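Local coordinates for protein galactose-1-phosphate uridylyltransferase (PDB 4QVU) that is of unknown function but has a HIT-like fold, binds zinc and may act as a hexose-1-phosphate uridylyltransferase, at residues E152-N157 / A183-Q188; N157-P162 / E168-I173; G44-L49 / R83-F88. All coordinates share one frame; numbering follows the deposited sequence.

Contact 1. Residues E152-N157 / A183-Q188; sequences EHIELN and ANYIQQ. With ZN (zinc ion), chain B.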
ATOM      1  N   GLU A 152      14.539  27.765   3.410  1.00 89.23           N
ATOM      2  CA  GLU A 152      13.363  28.546   3.820  1.00 89.97           C
ATOM      3  C   GLU A 152      12.385  28.804   2.647  1.00 92.78           C
ATOM      4  O   GLU A 152      11.180  28.889   2.883  1.00 91.67           O
ATOM      5  CB  GLU A 152      13.787  29.901   4.424  1.00 94.83           C
ATOM      6  CG  GLU A 152      14.329  29.828   5.840  1.00106.19           C
ATOM      7  CD  GLU A 152      14.612  31.171   6.491  1.00143.38           C
ATOM      8  OE1 GLU A 152      14.710  32.187   5.763  1.00146.66           O
ATOM      9  OE2 GLU A 152      14.764  31.205   7.733  1.00143.27           O
ATOM     10  N   HIS A 153      12.907  28.933   1.404  1.00 89.14           N
ATOM     11  CA  HIS A 153      12.132  29.234   0.196  1.00 87.34           C
ATOM     12  C   HIS A 153      11.503  28.004  -0.477  1.00 87.13           C
ATOM     13  O   HIS A 153      10.336  28.072  -0.884  1.00 85.86           O
ATOM     14  CB  HIS A 153      13.024  29.913  -0.856  1.00 89.47           C
ATOM     15  CG  HIS A 153      13.683  31.174  -0.410  1.00 96.58           C
ATOM     16  ND1 HIS A 153      13.045  32.397  -0.522  1.00 99.92           N
ATOM     17  CD2 HIS A 153      14.932  31.374   0.065  1.00100.94           C
ATOM     18  CE1 HIS A 153      13.908  33.292  -0.076  1.00102.54           C
ATOM     19  NE2 HIS A 153      15.057  32.724   0.287  1.00103.82           N
ATOM     20  N   ILE A 154      12.292  26.919  -0.665  1.00 80.88           N
ATOM     21  CA  ILE A 154      11.861  25.736  -1.412  1.00 76.85           C
ATOM     22  C   ILE A 154      12.323  24.416  -0.746  1.00 79.94           C
ATOM     23  O   ILE A 154      13.271  24.389   0.046  1.00 81.42           O
ATOM     24  CB  ILE A 154      12.416  25.846  -2.872  1.00 78.82           C
ATOM     25  CG1 ILE A 154      11.700  24.896  -3.864  1.00 75.57           C
ATOM     26  CG2 ILE A 154      13.957  25.755  -2.929  1.00 80.92           C
ATOM     27  CD1 ILE A 154      11.850  25.240  -5.297  1.00 77.68           C
ATOM     28  N   GLU A 155      11.617  23.325  -1.102  1.00 73.86           N
ATOM     29  CA  GLU A 155      11.849  21.952  -0.665  1.00 71.88           C
ATOM     30  C   GLU A 155      11.653  20.995  -1.829  1.00 72.25           C
ATOM     31  O   GLU A 155      10.625  21.047  -2.508  1.00 69.45           O
ATOM     32  CB  GLU A 155      10.912  21.560   0.506  1.00 72.41           C
ATOM     33  CG  GLU A 155      11.102  20.116   0.955  1.00 77.42           C
ATOM     34  CD  GLU A 155      10.113  19.553   1.957  1.00 91.61           C
ATOM     35  OE1 GLU A 155       9.821  20.232   2.968  1.00 91.36           O
ATOM     36  OE2 GLU A 155       9.705  18.384   1.774  1.00 77.73           O
ATOM     37  N   LEU A 156      12.633  20.101  -2.021  1.00 68.72           N
ATOM     38  CA  LEU A 156      12.617  19.022  -2.992  1.00 66.44           C
ATOM     39  C   LEU A 156      12.756  17.712  -2.242  1.00 69.95           C
ATOM     40  O   LEU A 156      13.729  17.517  -1.512  1.00 72.03           O
ATOM     41  CB  LEU A 156      13.712  19.189  -4.069  1.00 67.36           C
ATOM     42  CG  LEU A 156      14.000  17.971  -4.992  1.00 70.64           C
ATOM     43  CD1 LEU A 156      12.792  17.558  -5.828  1.00 68.69           C
ATOM     44  CD2 LEU A 156      15.132  18.264  -5.907  1.00 74.65           C
ATOM     45  N   ASN A 157      11.785  16.820  -2.409  1.00 64.14           N
ATOM     46  CA  ASN A 157      11.827  15.522  -1.751  1.00 62.63           C
ATOM     47  C   ASN A 157      11.381  14.424  -2.720  1.00 64.42           C
ATOM     48  O   ASN A 157      10.894  14.721  -3.810  1.00 61.55           O
ATOM     49  CB  ASN A 157      10.955  15.517  -0.470  1.00 61.60           C
ATOM     50  CG  ASN A 157       9.453  15.571  -0.678  1.00 75.97           C
ATOM     51  OD1 ASN A 157       8.852  14.706  -1.322  1.00 68.55           O
ATOM     52  ND2 ASN A 157       8.795  16.537  -0.049  1.00 65.71           N
ATOM     53  N   ALA A 183      10.690  26.818 -10.910  1.00 77.79           N
ATOM     54  CA  ALA A 183      11.001  26.656 -12.334  1.00 77.64           C
ATOM     55  C   ALA A 183      12.388  26.029 -12.544  1.00 81.96           C
ATOM     56  O   ALA A 183      12.537  25.157 -13.403  1.00 81.44           O
ATOM     57  CB  ALA A 183      10.933  28.012 -13.030  1.00 80.09           C
ATOM     58  N   ASN A 184      13.388  26.449 -11.739  1.00 79.55           N
ATOM     59  CA  ASN A 184      14.749  25.915 -11.812  1.00 80.70           C
ATOM     60  C   ASN A 184      14.798  24.469 -11.306  1.00 82.10           C
ATOM     61  O   ASN A 184      15.453  23.640 -11.933  1.00 81.63           O
ATOM     62  CB  ASN A 184      15.736  26.782 -11.022  1.00 85.49           C
ATOM     63  CG  ASN A 184      17.175  26.322 -11.158  1.00112.20           C
ATOM     64  OD1 ASN A 184      17.731  26.230 -12.265  1.00106.06           O
ATOM     65  ND2 ASN A 184      17.809  26.018 -10.031  1.00103.91           N
ATOM     66  N   TYR A 185      14.099  24.173 -10.186  1.00 76.90           N
ATOM     67  CA  TYR A 185      14.030  22.841  -9.576  1.00 74.60           C
ATOM     68  C   TYR A 185      13.293  21.866 -10.494  1.00 75.75           C
ATOM     69  O   TYR A 185      13.714  20.712 -10.595  1.00 74.52           O
ATOM     70  CB  TYR A 185      13.359  22.903  -8.196  1.00 74.94           C
ATOM     71  CG  TYR A 185      14.322  23.190  -7.062  1.00 78.69           C
ATOM     72  CD1 TYR A 185      15.047  24.379  -7.015  1.00 82.60           C
ATOM     73  CD2 TYR A 185      14.467  22.298  -6.003  1.00 79.20           C
ATOM     74  CE1 TYR A 185      15.931  24.648  -5.975  1.00 84.81           C
ATOM     75  CE2 TYR A 185      15.344  22.561  -4.949  1.00 81.97           C
ATOM     76  CZ  TYR A 185      16.080  23.734  -4.945  1.00 91.94           C
ATOM     77  OH  TYR A 185      16.941  24.011  -3.910  1.00 96.76           O
ATOM     78  N   ILE A 186      12.227  22.326 -11.192  1.00 71.00           N
ATOM     79  CA  ILE A 186      11.500  21.478 -12.147  1.00 68.32           C
ATOM     80  C   ILE A 186      12.464  21.107 -13.276  1.00 72.51           C
ATOM     81  O   ILE A 186      12.654  19.925 -13.539  1.00 71.71           O
ATOM     82  CB  ILE A 186      10.202  22.139 -12.685  1.00 70.36           C
ATOM     83  CG1 ILE A 186       9.163  22.348 -11.565  1.00 68.82           C
ATOM     84  CG2 ILE A 186       9.606  21.305 -13.833  1.00 70.55           C
ATOM     85  CD1 ILE A 186       8.007  23.265 -11.949  1.00 69.61           C
ATOM     86  N   GLN A 187      13.129  22.113 -13.881  1.00 70.64           N
ATOM     87  CA  GLN A 187      14.056  21.914 -14.990  1.00 70.79           C
ATOM     88  C   GLN A 187      15.166  20.924 -14.626  1.00 74.28           C
ATOM     89  O   GLN A 187      15.405  20.014 -15.411  1.00 74.73           O
ATOM     90  CB  GLN A 187      14.663  23.232 -15.460  1.00 73.85           C
ATOM     91  CG  GLN A 187      15.415  23.072 -16.776  1.00 81.71           C
ATOM     92  CD  GLN A 187      15.960  24.358 -17.320  1.00 91.31           C
ATOM     93  OE1 GLN A 187      16.597  25.149 -16.614  1.00 86.27           O
ATOM     94  NE2 GLN A 187      15.793  24.543 -18.618  1.00 79.93           N
ATOM     95  N   GLN A 188      15.800  21.057 -13.445  1.00 70.81           N
ATOM     96  CA  GLN A 188      16.883  20.152 -13.029  1.00 71.32           C
ATOM     97  C   GLN A 188      16.362  18.740 -12.778  1.00 74.11           C
ATOM     98  O   GLN A 188      16.995  17.788 -13.239  1.00 75.17           O
ATOM     99  CB  GLN A 188      17.621  20.667 -11.780  1.00 73.65           C
ATOM    100  CG  GLN A 188      18.414  21.963 -12.002  1.00 83.96           C
ATOM    101  CD  GLN A 188      19.347  21.885 -13.195  1.00100.74           C
ATOM    102  OE1 GLN A 188      19.034  22.378 -14.287  1.00 92.95           O
ATOM    103  NE2 GLN A 188      20.485  21.216 -13.029  1.00 95.52           N
TER
HETATM  104 ZN    ZN B 300      12.177  32.345  -2.642  1.00117.86          ZN
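Tyr185, on helix 179-195, packs its ring against two residues of strand 154-159, Ile154 over one face and Leu156 at the edge. The contact between the two segments is apolar and is carried by these three buried side chains.

Ile154 supplies a CH-pi contact. Its CD1 lies over one face of the Tyr185 ring, 3.9 Å from the centroid and offset toward the rim. Its other branch reaches the phenol end, with Ile154 CG2 3.6 Å from Tyr185 CZ. CG1 is anti to the backbone N (chi1 -163°) and CD1 is anti to CA (chi2 161°). This extended branch brings the Ile154 CD1 methyl over CG and CD1 of Tyr185. The two side chains thus run past each other in opposite directions.

Leu156 comes from the rim of the same ring. Its CB sits in the ring plane, 3.7 Å from Tyr185 CD2.

Asn157 and Glu155 pair away from this interface. Asn157 ND2 donates to Glu155 OE2 at 2.8 Å, and Glu155 OE1 forms a salt bridge with Lys150.

The zinc ligand His153 directly precedes Ile154. His153 ND1 holds the zinc ion at 2.3 Å, and Cys178 and Glu181 are its other protein ligands. The arrangement is a helix packed on an antiparallel sheet of the HIT-like fold, with a zinc site beside the packed face.

Contact 2. Residues N157-P162 / E168-I173; sequences NISDRP and EFNIII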
ATOM      1  N   ASN A 157      11.785  16.820  -2.409  1.00 64.14           N
ATOM      2  CA  ASN A 157      11.827  15.522  -1.751  1.00 62.63           C
ATOM      3  C   ASN A 157      11.381  14.424  -2.720  1.00 64.42           C
ATOM      4  O   ASN A 157      10.894  14.721  -3.810  1.00 61.55           O
ATOM      5  CB  ASN A 157      10.955  15.517  -0.470  1.00 61.60           C
ATOM      6  CG  ASN A 157       9.453  15.571  -0.678  1.00 75.97           C
ATOM      7  OD1 ASN A 157       8.852  14.706  -1.322  1.00 68.55           O
ATOM      8  ND2 ASN A 157       8.795  16.537  -0.049  1.00 65.71           N
ATOM      9  N   ILE A 158      11.550  13.155  -2.294  1.00 61.87           N
ATOM     10  CA  ILE A 158      11.096  11.942  -2.978  1.00 60.38           C
ATOM     11  C   ILE A 158      10.019  11.324  -2.095  1.00 65.50           C
ATOM     12  O   ILE A 158      10.267  11.118  -0.904  1.00 67.05           O
ATOM     13  CB  ILE A 158      12.253  10.943  -3.294  1.00 63.52           C
ATOM     14  CG1 ILE A 158      13.497  11.663  -3.864  1.00 64.72           C
ATOM     15  CG2 ILE A 158      11.758   9.813  -4.228  1.00 62.47           C
ATOM     16  CD1 ILE A 158      14.743  10.861  -3.884  1.00 65.51           C
ATOM     17  N   SER A 159       8.828  11.060  -2.651  1.00 61.15           N
ATOM     18  CA  SER A 159       7.713  10.464  -1.907  1.00 60.37           C
ATOM     19  C   SER A 159       8.040   9.082  -1.279  1.00 64.43           C
ATOM     20  O   SER A 159       8.424   8.155  -1.999  1.00 63.75           O
ATOM     21  CB  SER A 159       6.501  10.288  -2.814  1.00 61.68           C
ATOM     22  OG  SER A 159       5.802  11.503  -2.995  1.00 73.35           O
ATOM     23  N   ASP A 160       7.836   8.956   0.057  1.00 60.57           N
ATOM     24  CA  ASP A 160       7.939   7.703   0.816  1.00 60.23           C
ATOM     25  C   ASP A 160       6.544   7.030   0.850  1.00 63.90           C
ATOM     26  O   ASP A 160       6.420   5.844   1.176  1.00 63.84           O
ATOM     27  CB  ASP A 160       8.501   7.934   2.235  1.00 63.34           C
ATOM     28  CG  ASP A 160       7.717   8.915   3.088  1.00 77.77           C
ATOM     29  OD1 ASP A 160       7.137   9.863   2.524  1.00 80.37           O
ATOM     30  OD2 ASP A 160       7.717   8.758   4.323  1.00 83.91           O
ATOM     31  N   ARG A 161       5.501   7.808   0.495  1.00 60.49           N
ATOM     32  CA  ARG A 161       4.094   7.393   0.358  1.00 59.78           C
ATOM     33  C   ARG A 161       3.562   7.955  -0.989  1.00 64.38           C
ATOM     34  O   ARG A 161       2.673   8.812  -0.999  1.00 64.85           O
ATOM     35  CB  ARG A 161       3.234   7.836   1.568  1.00 57.62           C
ATOM     36  N   PRO A 162       4.116   7.506  -2.149  1.00 60.11           N
ATOM     37  CA  PRO A 162       3.664   8.058  -3.439  1.00 59.35           C
ATOM     38  C   PRO A 162       2.183   7.783  -3.726  1.00 65.52           C
ATOM     39  O   PRO A 162       1.575   6.920  -3.094  1.00 66.64           O
ATOM     40  CB  PRO A 162       4.563   7.341  -4.466  1.00 60.47           C
ATOM     41  CG  PRO A 162       5.055   6.143  -3.796  1.00 64.66           C
ATOM     42  CD  PRO A 162       5.182   6.501  -2.349  1.00 60.91           C
ATOM     43  N   GLU A 168       8.242   9.595  -7.268  1.00 62.60           N
ATOM     44  CA  GLU A 168       7.545  10.880  -7.353  1.00 61.17           C
ATOM     45  C   GLU A 168       8.385  11.920  -6.649  1.00 63.12           C
ATOM     46  O   GLU A 168       8.748  11.726  -5.488  1.00 62.22           O
ATOM     47  CB  GLU A 168       6.123  10.797  -6.758  1.00 61.37           C
ATOM     48  CG  GLU A 168       5.214   9.834  -7.513  1.00 67.42           C
ATOM     49  CD  GLU A 168       3.828   9.597  -6.944  1.00 79.83           C
ATOM     50  OE1 GLU A 168       3.496  10.186  -5.891  1.00 63.95           O
ATOM     51  OE2 GLU A 168       3.078   8.794  -7.544  1.00 76.54           O
ATOM     52  N   PHE A 169       8.759  12.985  -7.382  1.00 59.50           N
ATOM     53  CA  PHE A 169       9.563  14.092  -6.872  1.00 59.78           C
ATOM     54  C   PHE A 169       8.648  15.272  -6.586  1.00 65.33           C
ATOM     55  O   PHE A 169       7.957  15.749  -7.484  1.00 65.67           O
ATOM     56  CB  PHE A 169      10.681  14.480  -7.856  1.00 62.31           C
ATOM     57  CG  PHE A 169      11.591  13.351  -8.288  1.00 64.03           C
ATOM     58  CD1 PHE A 169      12.593  12.881  -7.446  1.00 67.32           C
ATOM     59  CD2 PHE A 169      11.476  12.789  -9.552  1.00 65.44           C
ATOM     60  CE1 PHE A 169      13.438  11.846  -7.849  1.00 68.42           C
ATOM     61  CE2 PHE A 169      12.337  11.766  -9.961  1.00 68.55           C
ATOM     62  CZ  PHE A 169      13.320  11.312  -9.113  1.00 67.09           C
ATOM     63  N   ASN A 170       8.613  15.717  -5.325  1.00 62.29           N
ATOM     64  CA  ASN A 170       7.760  16.817  -4.881  1.00 61.09           C
ATOM     65  C   ASN A 170       8.596  18.053  -4.660  1.00 66.64           C
ATOM     66  O   ASN A 170       9.569  18.026  -3.905  1.00 66.90           O
ATOM     67  CB  ASN A 170       7.001  16.431  -3.613  1.00 55.89           C
ATOM     68  CG  ASN A 170       6.231  15.139  -3.760  1.00 67.50           C
ATOM     69  OD1 ASN A 170       5.277  15.031  -4.536  1.00 62.53           O
ATOM     70  ND2 ASN A 170       6.673  14.113  -3.062  1.00 52.50           N
ATOM     71  N   ILE A 171       8.234  19.127  -5.365  1.00 63.72           N
ATOM     72  CA  ILE A 171       8.881  20.428  -5.272  1.00 64.89           C
ATOM     73  C   ILE A 171       7.852  21.370  -4.658  1.00 71.18           C
ATOM     74  O   ILE A 171       6.809  21.616  -5.271  1.00 70.45           O
ATOM     75  CB  ILE A 171       9.421  20.904  -6.641  1.00 67.77           C
ATOM     76  CG1 ILE A 171      10.164  19.780  -7.391  1.00 67.25           C
ATOM     77  CG2 ILE A 171      10.292  22.124  -6.449  1.00 70.09           C
ATOM     78  CD1 ILE A 171      10.541  20.100  -8.792  1.00 74.57           C
ATOM     79  N   ILE A 172       8.105  21.839  -3.422  1.00 69.33           N
ATOM     80  CA  ILE A 172       7.161  22.687  -2.676  1.00 69.15           C
ATOM     81  C   ILE A 172       7.760  24.074  -2.406  1.00 74.83           C
ATOM     82  O   ILE A 172       8.903  24.174  -1.964  1.00 74.35           O
ATOM     83  CB  ILE A 172       6.737  22.004  -1.314  1.00 71.21           C
ATOM     84  CG1 ILE A 172       6.353  20.504  -1.458  1.00 69.32           C
ATOM     85  CG2 ILE A 172       5.645  22.784  -0.576  1.00 70.76           C
ATOM     86  CD1 ILE A 172       7.436  19.525  -1.123  1.00 71.23           C
ATOM     87  N   ILE A 173       6.959  25.132  -2.643  1.00 74.40           N
ATOM     88  CA  ILE A 173       7.251  26.538  -2.302  1.00 77.34           C
ATOM     89  C   ILE A 173       6.108  27.008  -1.395  1.00 84.44           C
ATOM     90  O   ILE A 173       4.979  26.539  -1.540  1.00 81.67           O
ATOM     91  CB  ILE A 173       7.512  27.515  -3.493  1.00 80.86           C
ATOM     92  CG1 ILE A 173       6.316  27.590  -4.482  1.00 79.57           C
ATOM     93  CG2 ILE A 173       8.834  27.182  -4.189  1.00 81.36           C
ATOM     94  CD1 ILE A 173       6.368  28.718  -5.505  1.00 83.48           C
TER
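Asn157 and Asn170 face each other as an antiparallel hydrogen-bonded pair. Asn157 N donates to Asn170 O, and Asn170 N donates to Asn157 O, both at 2.9 Å. Next comes the non-hydrogen-bonded pair of Ile158 and Phe169. Their CA atoms each make a CA-H...O contact, Phe169 CA to Asn157 O and Ile158 CA to Glu168 O. Ser159 N then donates to Glu168 O at 2.9 Å. The axes of the short strands approach to 4.8 Å, with 133° between their N-to-C directions, well away from strictly antiparallel.

The Asn170 amide joins the paired strands a second time. Its ND2 donates to Asn157 OD1 at 2.9 Å and to Ser159 OG at 2.8 Å. Both acceptors lie in the Asn170 amide plane, so the two bonds fix its rotation. The Asn157 amide is turned 58° from it. Asn170 OD1 accepts from Lys218.

Ile158 and Phe169 lie side by side on the other face of the sheet and point the same way. Ile158 CG1 comes within 3.9 Å of Phe169 CD1.

Glu168 stretches beyond CG (chi2 175°), which brings its carboxylate to Pro162. OE1 of Glu168 is in van der Waals contact with Pro162 CA at 3.3 Å. The carboxylate accepts from the backbone N of Ile163 (OE1) and Ile164 (OE2), and OE1 forms a salt bridge with Lys218.

The segments form the hairpin of strands 154-159 and 169-173. Strand 145-150 flanks it beyond 154-159, and strand 214-222 beyond 169-173. Helices 179-195 and 241-249 pack on the face that carries Phe169.

Contact 3. Residues G44-L49 / R83-F88; sequences GSIIWL and RSLIRF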
ATOM      1  N   GLY A  44       5.035  35.846 -26.175  1.00 90.93           N
ATOM      2  CA  GLY A  44       6.086  35.465 -27.107  1.00 92.17           C
ATOM      3  C   GLY A  44       5.680  34.207 -27.849  1.00 96.36           C
ATOM      4  O   GLY A  44       4.703  34.226 -28.602  1.00 96.79           O
ATOM      5  N   SER A  45       6.384  33.091 -27.587  1.00 91.66           N
ATOM      6  CA  SER A  45       6.100  31.798 -28.204  1.00 90.57           C
ATOM      7  C   SER A  45       5.151  30.956 -27.311  1.00 91.74           C
ATOM      8  O   SER A  45       4.642  29.924 -27.776  1.00 90.07           O
ATOM      9  CB  SER A  45       7.396  31.042 -28.488  1.00 94.92           C
ATOM     10  OG  SER A  45       8.199  30.883 -27.331  1.00104.40           O
ATOM     11  N   ILE A  46       4.903  31.403 -26.041  1.00 86.71           N
ATOM     12  CA  ILE A  46       3.965  30.746 -25.107  1.00 83.69           C
ATOM     13  C   ILE A  46       2.544  31.094 -25.554  1.00 88.43           C
ATOM     14  O   ILE A  46       2.210  32.278 -25.587  1.00 89.19           O
ATOM     15  CB  ILE A  46       4.181  31.110 -23.605  1.00 85.41           C
ATOM     16  CG1 ILE A  46       5.654  31.328 -23.143  1.00 86.35           C
ATOM     17  CG2 ILE A  46       3.377  30.225 -22.693  1.00 84.19           C
ATOM     18  CD1 ILE A  46       6.561  30.198 -23.050  1.00 91.87           C
ATOM     19  N   ILE A  47       1.725  30.092 -25.937  1.00 84.69           N
ATOM     20  CA  ILE A  47       0.356  30.305 -26.433  1.00 85.03           C
ATOM     21  C   ILE A  47      -0.630  29.441 -25.636  1.00 85.75           C
ATOM     22  O   ILE A  47      -0.437  28.232 -25.531  1.00 84.63           O
ATOM     23  CB  ILE A  47       0.260  29.998 -27.961  1.00 90.36           C
ATOM     24  CG1 ILE A  47       1.242  30.865 -28.789  1.00 93.55           C
ATOM     25  CG2 ILE A  47      -1.181  30.162 -28.481  1.00 92.38           C
ATOM     26  CD1 ILE A  47       1.620  30.269 -30.183  1.00106.88           C
ATOM     27  N   TRP A  48      -1.696  30.061 -25.110  1.00 81.00           N
ATOM     28  CA  TRP A  48      -2.752  29.387 -24.365  1.00 78.87           C
ATOM     29  C   TRP A  48      -3.992  29.297 -25.250  1.00 86.56           C
ATOM     30  O   TRP A  48      -4.593  30.317 -25.588  1.00 87.37           O
ATOM     31  CB  TRP A  48      -3.033  30.117 -23.042  1.00 76.33           C
ATOM     32  CG  TRP A  48      -3.944  29.387 -22.094  1.00 75.34           C
ATOM     33  CD1 TRP A  48      -4.050  28.031 -21.931  1.00 76.60           C
ATOM     34  CD2 TRP A  48      -4.737  29.978 -21.053  1.00 74.76           C
ATOM     35  NE1 TRP A  48      -4.919  27.746 -20.905  1.00 74.96           N
ATOM     36  CE2 TRP A  48      -5.361  28.922 -20.352  1.00 77.25           C
ATOM     37  CE3 TRP A  48      -4.994  31.302 -20.657  1.00 76.97           C
ATOM     38  CZ2 TRP A  48      -6.232  29.150 -19.281  1.00 76.36           C
ATOM     39  CZ3 TRP A  48      -5.883  31.528 -19.621  1.00 78.36           C
ATOM     40  CH2 TRP A  48      -6.478  30.462 -18.932  1.00 77.80           C
ATOM     41  N   LEU A  49      -4.331  28.068 -25.670  1.00 85.23           N
ATOM     42  CA  LEU A  49      -5.445  27.781 -26.574  1.00 87.27           C
ATOM     43  C   LEU A  49      -6.592  27.043 -25.914  1.00 91.49           C
ATOM     44  O   LEU A  49      -6.360  26.180 -25.075  1.00 88.38           O
ATOM     45  CB  LEU A  49      -4.954  26.899 -27.747  1.00 88.24           C
ATOM     46  CG  LEU A  49      -3.984  27.475 -28.771  1.00 95.06           C
ATOM     47  CD1 LEU A  49      -3.657  26.430 -29.821  1.00 96.24           C
ATOM     48  CD2 LEU A  49      -4.572  28.701 -29.472  1.00 98.95           C
ATOM     49  N   ARG A  83      11.623  30.280 -16.753  1.00 83.72           N
ATOM     50  CA  ARG A  83      11.045  31.189 -15.753  1.00 84.31           C
ATOM     51  C   ARG A  83       9.724  31.789 -16.257  1.00 88.89           C
ATOM     52  O   ARG A  83       8.740  31.801 -15.511  1.00 87.91           O
ATOM     53  CB  ARG A  83      12.028  32.324 -15.388  1.00 86.63           C
ATOM     54  N   SER A  84       9.709  32.285 -17.521  1.00 86.19           N
ATOM     55  CA  SER A  84       8.532  32.883 -18.165  1.00 85.46           C
ATOM     56  C   SER A  84       7.426  31.842 -18.384  1.00 86.64           C
ATOM     57  O   SER A  84       6.258  32.163 -18.182  1.00 86.11           O
ATOM     58  CB  SER A  84       8.909  33.523 -19.498  1.00 89.82           C
ATOM     59  OG  SER A  84       9.815  34.600 -19.320  1.00100.39           O
ATOM     60  N   LEU A  85       7.792  30.597 -18.766  1.00 81.36           N
ATOM     61  CA  LEU A  85       6.818  29.534 -19.004  1.00 79.41           C
ATOM     62  C   LEU A  85       6.103  29.141 -17.694  1.00 82.27           C
ATOM     63  O   LEU A  85       4.875  29.031 -17.705  1.00 81.64           O
ATOM     64  CB  LEU A  85       7.467  28.297 -19.655  1.00 78.74           C
ATOM     65  CG  LEU A  85       6.556  27.077 -19.869  1.00 81.68           C
ATOM     66  CD1 LEU A  85       5.456  27.360 -20.887  1.00 82.09           C
ATOM     67  CD2 LEU A  85       7.358  25.860 -20.277  1.00 83.74           C
ATOM     68  N   ILE A  86       6.850  28.958 -16.584  1.00 77.63           N
ATOM     69  CA  ILE A  86       6.256  28.573 -15.306  1.00 75.98           C
ATOM     70  C   ILE A  86       5.438  29.763 -14.758  1.00 80.03           C
ATOM     71  O   ILE A  86       4.326  29.540 -14.289  1.00 79.07           O
ATOM     72  CB  ILE A  86       7.332  28.046 -14.308  1.00 78.95           C
ATOM     73  CG1 ILE A  86       7.916  26.684 -14.799  1.00 78.17           C
ATOM     74  CG2 ILE A  86       6.828  27.939 -12.848  1.00 78.45           C
ATOM     75  CD1 ILE A  86       6.912  25.479 -15.002  1.00 79.83           C
ATOM     76  N   ARG A  87       5.924  31.010 -14.902  1.00 77.76           N
ATOM     77  CA  ARG A  87       5.177  32.187 -14.452  1.00 77.76           C
ATOM     78  C   ARG A  87       3.844  32.324 -15.209  1.00 80.15           C
ATOM     79  O   ARG A  87       2.817  32.511 -14.565  1.00 79.68           O
ATOM     80  CB  ARG A  87       6.006  33.462 -14.586  1.00 79.68           C
ATOM     81  CG  ARG A  87       6.899  33.672 -13.382  1.00 91.04           C
ATOM     82  CD  ARG A  87       7.778  34.892 -13.502  1.00106.46           C
ATOM     83  NE  ARG A  87       8.437  35.175 -12.229  1.00120.46           N
ATOM     84  CZ  ARG A  87       9.271  36.185 -12.020  1.00142.90           C
ATOM     85  NH1 ARG A  87       9.577  37.019 -13.008  1.00134.12           N
ATOM     86  NH2 ARG A  87       9.816  36.365 -10.825  1.00134.07           N
ATOM     87  N   PHE A  88       3.844  32.168 -16.541  1.00 76.86           N
ATOM     88  CA  PHE A  88       2.636  32.236 -17.370  1.00 77.39           C
ATOM     89  C   PHE A  88       1.627  31.137 -16.966  1.00 80.98           C
ATOM     90  O   PHE A  88       0.465  31.449 -16.704  1.00 81.13           O
ATOM     91  CB  PHE A  88       3.017  32.096 -18.857  1.00 79.98           C
ATOM     92  CG  PHE A  88       1.907  32.276 -19.868  1.00 82.09           C
ATOM     93  CD1 PHE A  88       1.631  33.531 -20.406  1.00 86.79           C
ATOM     94  CD2 PHE A  88       1.175  31.185 -20.325  1.00 82.65           C
ATOM     95  CE1 PHE A  88       0.629  33.691 -21.370  1.00 88.09           C
ATOM     96  CE2 PHE A  88       0.177  31.344 -21.292  1.00 86.04           C
ATOM     97  CZ  PHE A  88      -0.091  32.595 -21.805  1.00 86.06           C
TER
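Ile46 opens strand 46-50 and meets helix 79-97 with both of its branches. Its CG2 lies over one face of the Phe88 ring, 3.8 Å from the centroid and displaced toward the rim. This is a CH-pi contact. The nearest ring atom is Phe88 CD2. The other branch turns to the previous turn of the helix, where Ile46 CD1 is 3.7 Å from Leu85 CD1. Leu85 has CG anti to its backbone N (chi1 176°), and this carries CD1 toward the strand. The Ile46 and Leu85 side chains cross at a slant.

The segment axes approach to 10.0 Å and lie at 23° to each other. The helix therefore runs nearly along the strand, packed on the antiparallel sheet of the HIT-like fold. Leu64 of the next strand, 59-65, touches Ile46, Leu85 and Phe88. Ala41 of strand 39-43 also touches Phe88.

Trp48 again points its CB at the helix, 3.9 Å from Phe88 CE2. This CB lies at the edge of the ring, near its plane, while Ile46 covers a face. Beyond CB the indole leads away from the segment 83-88. Its NE1 bonds to Thr62 OG1, and its ring meets His92 at about 40° between planes. His92 also packs edge-to-face with Phe88.

How the contacts relate
Contacts 1 and 2 share Asn157 and strand 154-159, and contact 2 is nested inside the chain loop closed by contact 1. Their centres are 11 Å apart. Glu155 O probably accepts from Ile172 N at 2.8 Å, and Ile171 CG2 packs 3.6 Å from Tyr185 CB. Contact 3 lies in the N-terminal DUF4931 region, contacts 1 and 2 in the C-terminal one, yet all three reach one antiparallel sheet. The centres of contacts 1 and 3 are 19 Å apart. Helices 179-195 and 79-97 touch, with Ala183 CB 3.7 Å from Ile86 CG1. Contacts 2 and 3 do not touch. Contact 1 includes zinc ligand His153, the Ile172 side chain of contact 2 is about 12 Å from the ion, and contact 3 lies away from the site.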